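Local coordinates for periplasmic solute binding protein (Pectobacterium atrosepticum, PDB 4RY1) that probably captures a sugar in the periplasm and hands it to an ABC-type transporter for import, at residues F367-W377 / F398-A409. Sequence-based numbering, arbitrary orientation.
Sequences FMENQELVQLW and FLSGANRILKRA
Leu376 packs as a knob into a hole formed by Phe398, Gly401, Ala402 and Ile405, where the last two helices of the chain, 371-385 and 391-409, lie side by side as an antiparallel pair; their short segments run at 172° with axes 9.6 Å apart. With CG anti to the backbone N (chi1 -166°), Leu376 sends its CD2 branch down onto the helix backbone, 3.4 Å from Ala402 N, where Gly401 has no side chain to obstruct it. The Phe398 ring reaches across to helix 371-385 and turns its edge to Trp377 N and Leu373 O; CE1 lies 3.6 Å from Trp377 N, while Ala402 CB covers one face. The pair is a helical hairpin on one lobe of the two-lobed periplasmic binding protein fold, and Leu373 and Trp377 also pack on Leu172 of helix 169-183. Ile405 spreads its two branches along the N-terminal turn: CD1 rests 3.7 Å from Glu372 O, and CG2 lies 3.4 Å from Asn370 OD1, the N-cap oxygen that accepts from Leu373 N through an in-plane lone pair. At the solvent-exposed side, Arg408 meets Glu372 end-on in a bidentate salt bridge, NH1 to OE1 and NH2 to OE2 both at 2.7 Å, the carboxylate and guanidinium planes 15° apart. Beyond the cap, Phe367 CB touches Leu406 CD2 at 4.0 Å, and the Phe367 ring approaches Ala409 O obliquely, CE1 nearest.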
loop_
_atom_site.group_PDB
_atom_site.type_symbol
_atom_site.label_atom_id
_atom_site.label_comp_id
_atom_site.label_asym_id
_atom_site.label_seq_id
_atom_site.Cartn_x
_atom_site.Cartn_y
_atom_site.Cartn_z
ATOM N N PHE A 367 9.094 1.214 8.815
ATOM C CA PHE A 367 10.422 0.765 8.401
ATOM C C PHE A 367 10.415 -0.552 7.642
ATOM O O PHE A 367 11.373 -0.847 6.936
ATOM C CB PHE A 367 11.353 0.715 9.605
ATOM C CG PHE A 367 11.560 2.063 10.222
ATOM C CD1 PHE A 367 12.310 3.034 9.571
ATOM C CD2 PHE A 367 10.973 2.382 11.426
ATOM C CE1 PHE A 367 12.456 4.298 10.110
ATOM C CE2 PHE A 367 11.137 3.628 11.985
ATOM C CZ PHE A 367 11.879 4.592 11.328
ATOM N N MET A 368 9.333 -1.323 7.770
ATOM C CA MET A 368 9.173 -2.538 6.950
ATOM C C MET A 368 9.142 -2.207 5.456
ATOM O O MET A 368 9.519 -3.048 4.618
ATOM C CB MET A 368 7.965 -3.380 7.401
ATOM C CG MET A 368 6.602 -3.045 6.798
ATOM S SD MET A 368 5.309 -4.279 7.125
ATOM C CE MET A 368 6.253 -5.696 6.609
ATOM N N GLU A 369 8.724 -0.982 5.129
ATOM C CA GLU A 369 8.712 -0.506 3.732
ATOM C C GLU A 369 9.943 0.315 3.330
ATOM O O GLU A 369 9.963 0.904 2.253
ATOM C CB GLU A 369 7.439 0.280 3.438
ATOM C CG GLU A 369 6.190 -0.486 3.824
ATOM C CD GLU A 369 4.992 -0.148 2.964
ATOM O OE1 GLU A 369 5.123 0.652 2.016
ATOM O OE2 GLU A 369 3.906 -0.697 3.239
ATOM N N ASN A 370 10.975 0.336 4.176
ATOM C CA ASN A 370 12.222 1.038 3.842
ATOM C C ASN A 370 12.730 0.499 2.500
ATOM O O ASN A 370 12.808 -0.720 2.334
ATOM C CB ASN A 370 13.257 0.834 4.957
ATOM C CG ASN A 370 14.630 1.365 4.602
ATOM O OD1 ASN A 370 15.376 0.714 3.880
ATOM N ND2 ASN A 370 14.991 2.523 5.149
ATOM N N GLN A 371 13.083 1.373 1.565
ATOM C CA GLN A 371 13.395 0.907 0.207
ATOM C C GLN A 371 14.667 0.043 0.191
ATOM O O GLN A 371 14.720 -0.942 -0.534
ATOM C CB GLN A 371 13.544 2.070 -0.776
ATOM N N GLU A 372 15.691 0.419 0.963
ATOM C CA GLU A 372 16.895 -0.432 1.056
ATOM C C GLU A 372 16.586 -1.808 1.618
ATOM O O GLU A 372 17.097 -2.832 1.156
ATOM C CB GLU A 372 17.959 0.194 1.950
ATOM C CG GLU A 372 18.748 1.280 1.285
ATOM C CD GLU A 372 19.909 1.771 2.149
ATOM O OE1 GLU A 372 19.807 2.889 2.674
ATOM O OE2 GLU A 372 20.895 1.028 2.328
ATOM N N LEU A 373 15.761 -1.838 2.653
ATOM C CA LEU A 373 15.362 -3.117 3.256
ATOM C C LEU A 373 14.616 -3.987 2.225
ATOM O O LEU A 373 14.864 -5.179 2.082
ATOM C CB LEU A 373 14.529 -2.858 4.503
ATOM C CG LEU A 373 14.086 -4.080 5.296
ATOM C CD1 LEU A 373 14.052 -3.750 6.788
ATOM C CD2 LEU A 373 12.733 -4.622 4.855
ATOM N N VAL A 374 13.655 -3.383 1.541
ATOM C CA VAL A 374 12.865 -4.115 0.555
ATOM C C VAL A 374 13.750 -4.617 -0.591
ATOM O O VAL A 374 13.568 -5.726 -1.072
ATOM C CB VAL A 374 11.719 -3.252 0.019
ATOM C CG1 VAL A 374 11.054 -3.881 -1.195
ATOM C CG2 VAL A 374 10.711 -2.997 1.127
ATOM N N GLN A 375 14.714 -3.808 -1.015
ATOM C CA GLN A 375 15.666 -4.256 -2.049
ATOM C C GLN A 375 16.596 -5.367 -1.580
ATOM O O GLN A 375 16.875 -6.290 -2.338
ATOM C CB GLN A 375 16.456 -3.083 -2.629
ATOM C CG GLN A 375 15.591 -2.247 -3.560
ATOM C CD GLN A 375 14.869 -3.083 -4.619
ATOM O OE1 GLN A 375 15.513 -3.798 -5.398
ATOM N NE2 GLN A 375 13.527 -3.022 -4.636
ATOM N N LEU A 376 16.984 -5.324 -0.311
ATOM C CA LEU A 376 17.793 -6.391 0.270
ATOM C C LEU A 376 17.012 -7.710 0.288
ATOM O O LEU A 376 17.528 -8.760 -0.074
ATOM C CB LEU A 376 18.261 -6.018 1.675
ATOM C CG LEU A 376 19.371 -6.929 2.199
ATOM C CD1 LEU A 376 20.651 -6.762 1.395
ATOM C CD2 LEU A 376 19.661 -6.675 3.667
ATOM N N TRP A 377 15.762 -7.641 0.728
ATOM C CA TRP A 377 14.822 -8.769 0.656
ATOM C C TRP A 377 14.706 -9.306 -0.771
ATOM O O TRP A 377 14.839 -10.509 -1.024
ATOM C CB TRP A 377 13.448 -8.320 1.179
ATOM C CG TRP A 377 12.288 -9.213 0.902
ATOM C CD1 TRP A 377 11.286 -8.981 0.001
ATOM C CD2 TRP A 377 11.953 -10.455 1.550
ATOM N NE1 TRP A 377 10.377 -9.996 0.031
ATOM C CE2 TRP A 377 10.748 -10.914 0.972
ATOM C CE3 TRP A 377 12.554 -11.226 2.549
ATOM C CZ2 TRP A 377 10.119 -12.075 1.378
ATOM C CZ3 TRP A 377 11.935 -12.399 2.945
ATOM C CH2 TRP A 377 10.741 -12.825 2.354
ATOM N N PHE A 398 20.631 -11.632 5.233
ATOM C CA PHE A 398 19.556 -10.639 5.210
ATOM C C PHE A 398 19.461 -9.970 6.590
ATOM O O PHE A 398 19.406 -8.752 6.697
ATOM C CB PHE A 398 18.204 -11.233 4.796
ATOM C CG PHE A 398 17.055 -10.278 4.987
ATOM C CD1 PHE A 398 16.775 -9.300 4.029
ATOM C CD2 PHE A 398 16.283 -10.331 6.129
ATOM C CE1 PHE A 398 15.736 -8.396 4.219
ATOM C CE2 PHE A 398 15.248 -9.437 6.321
ATOM C CZ PHE A 398 14.966 -8.473 5.362
ATOM N N LEU A 399 19.476 -10.774 7.639
ATOM C CA LEU A 399 19.364 -10.236 8.996
ATOM C C LEU A 399 20.460 -9.212 9.333
ATOM O O LEU A 399 20.166 -8.145 9.841
ATOM C CB LEU A 399 19.358 -11.378 10.005
ATOM C CG LEU A 399 19.385 -10.973 11.479
ATOM C CD1 LEU A 399 18.203 -10.076 11.828
ATOM C CD2 LEU A 399 19.387 -12.234 12.331
ATOM N N SER A 400 21.716 -9.553 9.070
ATOM C CA SER A 400 22.830 -8.634 9.357
ATOM C C SER A 400 22.745 -7.356 8.503
ATOM O O SER A 400 22.938 -6.255 9.003
ATOM C CB SER A 400 24.192 -9.338 9.192
ATOM O OG SER A 400 24.284 -10.016 7.958
ATOM N N GLY A 401 22.434 -7.504 7.219
ATOM C CA GLY A 401 22.354 -6.334 6.331
ATOM C C GLY A 401 21.158 -5.442 6.672
ATOM O O GLY A 401 21.243 -4.199 6.656
ATOM N N ALA A 402 20.039 -6.090 6.973
ATOM C CA ALA A 402 18.818 -5.385 7.386
ATOM C C ALA A 402 19.095 -4.575 8.650
ATOM O O ALA A 402 18.714 -3.405 8.755
ATOM C CB ALA A 402 17.665 -6.354 7.609
ATOM N N ASN A 403 19.808 -5.187 9.592
ATOM C CA ASN A 403 20.119 -4.491 10.847
ATOM C C ASN A 403 21.032 -3.275 10.628
ATOM O O ASN A 403 20.827 -2.234 11.256
ATOM C CB ASN A 403 20.681 -5.446 11.894
ATOM C CG ASN A 403 19.591 -6.255 12.584
ATOM O OD1 ASN A 403 18.410 -5.880 12.560
ATOM N ND2 ASN A 403 19.976 -7.363 13.215
ATOM N N ARG A 404 22.004 -3.390 9.723
ATOM C CA ARG A 404 22.816 -2.219 9.320
ATOM C C ARG A 404 21.938 -1.107 8.743
ATOM O O ARG A 404 22.104 0.042 9.089
ATOM C CB ARG A 404 23.943 -2.580 8.334
ATOM C CG ARG A 404 25.027 -3.480 8.941
ATOM C CD ARG A 404 26.163 -3.792 7.975
ATOM N NE ARG A 404 25.864 -4.813 6.962
ATOM C CZ ARG A 404 25.873 -6.131 7.167
ATOM N NH1 ARG A 404 26.127 -6.635 8.371
ATOM N NH2 ARG A 404 25.606 -6.957 6.160
ATOM N N ILE A 405 21.010 -1.468 7.863
ATOM C CA ILE A 405 20.112 -0.478 7.243
ATOM C C ILE A 405 19.276 0.239 8.303
ATOM O O ILE A 405 19.165 1.458 8.307
ATOM C CB ILE A 405 19.178 -1.127 6.202
ATOM C CG1 ILE A 405 19.976 -1.548 4.971
ATOM C CG2 ILE A 405 18.055 -0.167 5.794
ATOM C CD1 ILE A 405 19.315 -2.613 4.129
ATOM N N LEU A 406 18.700 -0.546 9.207
ATOM C CA LEU A 406 17.827 -0.006 10.258
ATOM C C LEU A 406 18.541 0.897 11.253
ATOM O O LEU A 406 17.963 1.849 11.754
ATOM C CB LEU A 406 17.061 -1.130 10.961
ATOM C CG LEU A 406 16.059 -1.892 10.072
ATOM C CD1 LEU A 406 15.434 -3.016 10.871
ATOM C CD2 LEU A 406 14.934 -1.029 9.493
ATOM N N LYS A 407 19.803 0.615 11.530
ATOM C CA LYS A 407 20.559 1.499 12.424
ATOM C C LYS A 407 20.775 2.883 11.813
ATOM O O LYS A 407 20.885 3.881 12.513
ATOM C CB LYS A 407 21.874 0.842 12.811
ATOM C CG LYS A 407 21.681 -0.044 14.027
ATOM C CD LYS A 407 21.838 0.793 15.287
ATOM C CE LYS A 407 21.207 0.180 16.525
ATOM N NZ LYS A 407 21.173 1.175 17.640
ATOM N N ARG A 408 20.816 2.922 10.490
ATOM C CA ARG A 408 20.860 4.175 9.743
ATOM C C ARG A 408 19.497 4.857 9.671
ATOM O O ARG A 408 19.380 6.068 9.866
ATOM C CB ARG A 408 21.411 3.941 8.332
ATOM C CG ARG A 408 22.882 4.288 8.193
ATOM C CD ARG A 408 23.354 4.248 6.751
ATOM N NE ARG A 408 23.199 2.934 6.125
ATOM C CZ ARG A 408 22.297 2.635 5.191
ATOM N NH1 ARG A 408 21.429 3.551 4.770
ATOM N NH2 ARG A 408 22.245 1.404 4.691
ATOM N N ALA A 409 18.475 4.061 9.375
ATOM C CA ALA A 409 17.131 4.575 9.083
ATOM C C ALA A 409 16.341 4.987 10.325
ATOM O O ALA A 409 15.583 5.955 10.308
ATOM C CB ALA A 409 16.339 3.530 8.309
#